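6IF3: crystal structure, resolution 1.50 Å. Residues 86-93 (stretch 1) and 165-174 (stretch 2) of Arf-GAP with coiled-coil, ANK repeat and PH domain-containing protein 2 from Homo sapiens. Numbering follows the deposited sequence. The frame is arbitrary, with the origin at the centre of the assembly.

Stretch 1, residues 86-93: TVLGHTGQ
Stretch 2 (165-174) ASNNPEKLNR

Stretch 1 ends one helix and starts another; stretch 2, without regular secondary structure, runs antiparallel across the junction: CA pairs Leu88–Asn173 (5.8 Å), His90–Asn167 (4.6 Å) and Gly92–Ser166 (4.8 Å) set the register.

Gly89 leaves the first helix in a Schellman motif (phi/psi 80/22), a conformation that favours glycine. An ideal CB would lie 2.6 Å from Lys171 CD; its absence lets Gly89 CA approach that CD to 3.8 Å. Lys171 CB points toward stretch 1; chi1 (-134°) and chi2 (143°) lie between wells, chi3 is t and chi4 p. Water 1 accepts a weak bond from Lys171 NZ (3.1 Å) and donates to Val87 O (2.8 Å).

Leu88 (m, t) points its CB sideways, but CD2 reaches Leu172 O (3.1 Å). Asn173 directs its CA-to-CB bond toward stretch 1; chi1 48° (p) and chi2 47° place its amide so that ND2 donates to Leu88 O (3.1 Å, 157°) and to Asn168 O (3.0 Å, 160°) in the type I turn Asn168–Lys171. Water 3 joins Leu88 O and Asn168 N, at 2.7 Å each.

His90, the N-cap residue, takes chi1 -67° (m) and chi2 175°. ND1 donates to Gln93 OE1 (2.9 Å, 142°), a bond that helps orient the ring, whose NE2 packs 3.8 Å from Asn173 CB. Asn167 is extended (phi/psi -165/175), with chi1 66° (p) and its side-chain end leading away from stretch 1; its CA makes a CA-H...O contact with Gly89 O (3.4 Å, 155°).

Gly92 N donates to Ser166 O (3.1 Å, 169°). An ideal CB on Gly92 would sit 2.8 Å from Ser166 OG (chi1 t). Thr91 (chi1 -51°, m) directs its CA-to-CB bond toward stretch 2, with CB 3.3 Å from Ala165 O; water 4 bridges its OG1 to Ala165 O, 2.6 Å from each.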

ATOM      1  N   THR A  86       2.392  15.076  -2.986  1.00 15.15           N
ATOM      2  CA  THR A  86       3.135  13.873  -3.372  1.00 14.08           C
ATOM      3  C   THR A  86       4.510  14.224  -3.926  1.00 16.40           C
ATOM      4  O   THR A  86       5.515  13.640  -3.538  1.00 15.91           O
ATOM      5  CB  THR A  86       2.333  13.052  -4.391  1.00 12.50           C
ATOM      6  OG1 THR A  86       1.118  12.643  -3.765  1.00 15.86           O
ATOM      7  CG2 THR A  86       3.112  11.780  -4.837  1.00 13.47           C
ATOM      8  N   VAL A  87       4.563  15.156  -4.875  1.00 15.38           N
ATOM      9  CA  VAL A  87       5.829  15.600  -5.446  1.00 15.11           C
ATOM     10  C   VAL A  87       6.802  16.103  -4.369  1.00 15.68           C
ATOM     11  O   VAL A  87       7.980  15.757  -4.397  1.00 18.82           O
ATOM     12  CB  VAL A  87       5.582  16.704  -6.480  1.00 17.24           C
ATOM     13  CG1 VAL A  87       6.897  17.352  -6.909  1.00 21.48           C
ATOM     14  CG2 VAL A  87       4.845  16.092  -7.701  1.00 18.39           C
ATOM     15  N   LEU A  88       6.293  16.852  -3.382  1.00 15.63           N
ATOM     16  CA  LEU A  88       7.189  17.423  -2.363  1.00 18.90           C
ATOM     17  C   LEU A  88       7.521  16.443  -1.223  1.00 18.18           C
ATOM     18  O   LEU A  88       8.381  16.737  -0.391  1.00 20.84           O
ATOM     19  CB  LEU A  88       6.582  18.694  -1.794  1.00 18.09           C
ATOM     20  CG  LEU A  88       6.442  19.794  -2.849  1.00 19.68           C
ATOM     21  CD1 LEU A  88       5.770  20.986  -2.220  1.00 21.55           C
ATOM     22  CD2 LEU A  88       7.791  20.223  -3.415  1.00 21.60           C
ATOM     23  N   GLY A  89       6.867  15.275  -1.197  1.00 17.15           N
ATOM     24  CA  GLY A  89       7.151  14.260  -0.176  1.00 16.56           C
ATOM     25  C   GLY A  89       6.470  14.580   1.145  1.00 18.90           C
ATOM     26  O   GLY A  89       6.894  14.125   2.206  1.00 19.79           O
ATOM     27  N   HIS A  90       5.412  15.387   1.081  1.00 16.52           N
ATOM     28  CA  HIS A  90       4.657  15.765   2.283  1.00 15.33           C
ATOM     29  C   HIS A  90       3.666  14.692   2.717  1.00 16.84           C
ATOM     30  O   HIS A  90       2.439  14.767   2.457  1.00 17.42           O
ATOM     31  CB  HIS A  90       3.934  17.084   2.037  1.00 16.70           C
ATOM     32  CG  HIS A  90       4.866  18.233   1.867  1.00 16.23           C
ATOM     33  ND1 HIS A  90       4.437  19.506   1.535  1.00 17.81           N
ATOM     34  CD2 HIS A  90       6.215  18.313   1.989  1.00 19.47           C
ATOM     35  CE1 HIS A  90       5.478  20.316   1.475  1.00 18.80           C
ATOM     36  NE2 HIS A  90       6.571  19.619   1.737  1.00 21.79           N
ATOM     37  N   THR A  91       4.209  13.681   3.390  1.00 16.47           N
ATOM     38  CA  THR A  91       3.445  12.497   3.764  1.00 16.06           C
ATOM     39  C   THR A  91       2.201  12.820   4.604  1.00 16.53           C
ATOM     40  O   THR A  91       1.115  12.273   4.363  1.00 15.29           O
ATOM     41  CB  THR A  91       4.327  11.522   4.532  1.00 19.36           C
ATOM     42  OG1 THR A  91       5.544  11.272   3.794  1.00 24.08           O
ATOM     43  CG2 THR A  91       3.597  10.207   4.718  1.00 18.32           C
ATOM     44  N   GLY A  92       2.339  13.740   5.548  1.00 15.44           N
ATOM     45  CA  GLY A  92       1.208  14.079   6.410  1.00 15.50           C
ATOM     46  C   GLY A  92       0.074  14.736   5.625  1.00 16.81           C
ATOM     47  O   GLY A  92      -1.098  14.408   5.853  1.00 15.75           O
ATOM     48  N   GLN A  93       0.418  15.640   4.720  1.00 15.45           N
ATOM     49  CA  GLN A  93      -0.588  16.255   3.867  1.00 16.84           C
ATOM     50  C   GLN A  93      -1.240  15.235   2.947  1.00 16.96           C
ATOM     51  O   GLN A  93      -2.440  15.314   2.707  1.00 15.97           O
ATOM     52  CB  GLN A  93       0.006  17.404   3.044  1.00 13.88           C
ATOM     53  CG  GLN A  93       0.430  18.592   3.897  1.00 15.57           C
ATOM     54  CD  GLN A  93       1.189  19.639   3.085  1.00 19.13           C
ATOM     55  OE1 GLN A  93       1.582  19.393   1.945  1.00 18.27           O
ATOM     56  NE2 GLN A  93       1.390  20.811   3.681  1.00 17.96           N
ATOM     57  N   ALA A 165       7.538   9.473   8.924  1.00 40.38           N
ATOM     58  CA  ALA A 165       7.979  10.867   8.900  1.00 45.84           C
ATOM     59  C   ALA A 165       6.933  11.730   8.196  1.00 44.20           C
ATOM     60  O   ALA A 165       6.382  11.335   7.166  1.00 37.83           O
ATOM     61  CB  ALA A 165       9.321  10.992   8.218  1.00 48.57           C
ATOM     62  N   SER A 166       6.663  12.912   8.747  1.00 45.07           N
ATOM     63  CA  SER A 166       5.615  13.776   8.209  1.00 45.65           C
ATOM     64  C   SER A 166       6.027  14.379   6.856  1.00 45.45           C
ATOM     65  O   SER A 166       5.179  14.835   6.084  1.00 37.11           O
ATOM     66  CB  SER A 166       5.279  14.884   9.218  1.00 54.03           C
ATOM     67  OG  SER A 166       4.080  15.561   8.877  1.00 57.13           O
ATOM     68  N   ASN A 167       7.331  14.357   6.577  1.00 47.47           N
ATOM     69  CA  ASN A 167       7.902  14.939   5.370  1.00 49.38           C
ATOM     70  C   ASN A 167       9.331  14.444   5.143  1.00 49.92           C
ATOM     71  O   ASN A 167       9.892  13.730   5.976  1.00 47.14           O
ATOM     72  CB  ASN A 167       7.904  16.465   5.457  1.00 55.16           C
ATOM     73  CG  ASN A 167       8.829  16.981   6.551  1.00 62.74           C
ATOM     74  OD1 ASN A 167       8.470  16.997   7.729  1.00 67.67           O
ATOM     75  ND2 ASN A 167      10.037  17.377   6.169  1.00 64.99           N
ATOM     76  N   ASN A 168       9.926  14.831   4.019  1.00 52.39           N
ATOM     77  CA  ASN A 168      11.333  14.539   3.788  1.00 56.38           C
ATOM     78  C   ASN A 168      12.068  15.843   3.468  1.00 60.52           C
ATOM     79  O   ASN A 168      11.937  16.386   2.362  1.00 56.05           O
ATOM     80  CB  ASN A 168      11.497  13.502   2.667  1.00 58.06           C
ATOM     81  CG  ASN A 168      12.949  13.332   2.213  1.00 66.56           C
ATOM     82  OD1 ASN A 168      13.895  13.662   2.933  1.00 69.08           O
ATOM     83  ND2 ASN A 168      13.121  12.789   1.013  1.00 70.95           N
ATOM     84  N   PRO A 169      12.832  16.358   4.450  1.00 67.34           N
ATOM     85  CA  PRO A 169      13.557  17.631   4.326  1.00 72.23           C
ATOM     86  C   PRO A 169      14.699  17.585   3.311  1.00 75.54           C
ATOM     87  O   PRO A 169      15.258  18.635   2.985  1.00 77.47           O
ATOM     88  CB  PRO A 169      14.100  17.865   5.742  1.00 75.77           C
ATOM     89  CG  PRO A 169      14.186  16.505   6.345  1.00 76.24           C
ATOM     90  CD  PRO A 169      13.024  15.742   5.778  1.00 69.82           C
ATOM     91  N   GLU A 170      15.041  16.395   2.823  1.00 75.07           N
ATOM     92  CA  GLU A 170      16.096  16.258   1.820  1.00 79.41           C
ATOM     93  C   GLU A 170      15.541  16.414   0.397  1.00 75.86           C
ATOM     94  O   GLU A 170      16.282  16.676  -0.555  1.00 77.05           O
ATOM     95  CB  GLU A 170      16.799  14.915   1.974  1.00 81.36           C
ATOM     96  N   LYS A 171      14.226  16.252   0.275  1.00 68.62           N
ATOM     97  CA  LYS A 171      13.492  16.534  -0.957  1.00 63.90           C
ATOM     98  C   LYS A 171      13.480  18.040  -1.231  1.00 63.02           C
ATOM     99  O   LYS A 171      13.546  18.841  -0.297  1.00 57.58           O
ATOM    100  CB  LYS A 171      12.060  15.998  -0.835  1.00 60.06           C
ATOM    101  CG  LYS A 171      11.550  15.226  -2.029  1.00 60.22           C
ATOM    102  CD  LYS A 171      10.671  14.065  -1.581  1.00 55.76           C
ATOM    103  CE  LYS A 171      10.072  13.358  -2.776  1.00 54.92           C
ATOM    104  NZ  LYS A 171      11.128  12.920  -3.737  1.00 51.46           N
ATOM    105  N   LEU A 172      13.402  18.430  -2.501  1.00 54.41           N
ATOM    106  CA  LEU A 172      13.259  19.841  -2.823  1.00 54.89           C
ATOM    107  C   LEU A 172      11.893  20.342  -2.349  1.00 53.02           C
ATOM    108  O   LEU A 172      10.872  20.025  -2.949  1.00 50.01           O
ATOM    109  CB  LEU A 172      13.423  20.094  -4.324  1.00 56.74           C
ATOM    110  CG  LEU A 172      13.185  21.562  -4.685  1.00 57.09           C
ATOM    111  CD1 LEU A 172      14.087  22.445  -3.840  1.00 60.63           C
ATOM    112  CD2 LEU A 172      13.431  21.832  -6.165  1.00 59.62           C
ATOM    113  N   ASN A 173      11.889  21.096  -1.252  1.00 53.57           N
ATOM    114  CA  ASN A 173      10.683  21.748  -0.736  1.00 49.08           C
ATOM    115  C   ASN A 173      11.085  22.937   0.135  1.00 72.14           C
ATOM    116  O   ASN A 173      12.211  23.416   0.038  1.00 54.53           O
ATOM    117  CB  ASN A 173       9.804  20.756   0.043  1.00 46.24           C
ATOM    118  CG  ASN A 173      10.593  19.939   1.045  1.00 50.07           C
ATOM    119  OD1 ASN A 173      11.405  20.474   1.803  1.00 53.71           O
ATOM    120  ND2 ASN A 173      10.385  18.626   1.030  1.00 49.40           N
ATOM    121  N   ARG A 174      10.179  23.416   0.984  1.00 29.77           N
ATOM    122  CA  ARG A 174      10.504  24.570   1.828  1.00 32.88           C
ATOM    123  C   ARG A 174      11.609  24.232   2.835  1.00 38.18           C
ATOM    124  O   ARG A 174      12.473  25.072   3.114  1.00 39.88           O
ATOM    125  CB  ARG A 174       9.253  25.074   2.562  1.00 34.09           C
ATOM    126  CG  ARG A 174       9.448  26.368   3.328  1.00 32.78           C
ATOM    127  CD  ARG A 174       8.137  26.767   4.027  1.00 32.91           C
ATOM    128  NE  ARG A 174       8.188  28.130   4.513  1.00 33.61           N
ATOM    129  CZ  ARG A 174       7.148  28.796   5.026  1.00 32.54           C
ATOM    130  NH1 ARG A 174       5.961  28.222   5.143  1.00 26.58           N
ATOM    131  NH2 ARG A 174       7.307  30.047   5.439  1.00 32.05           N
TER
HETATM  132  O   HOH W   1       8.643  13.350  -5.594  1.00 28.95           O
HETATM  133  O   HOH W   2      10.092  18.322  -5.160  1.00 44.31           O
HETATM  134  O   HOH W   3       8.892  16.584   2.247  1.00 35.19           O
HETATM  135  O   HOH W   4       7.253   9.842   5.185  1.00 21.83           O
HETATM  136  O   HOH W   5       3.169  16.746   5.505  1.00 22.49           O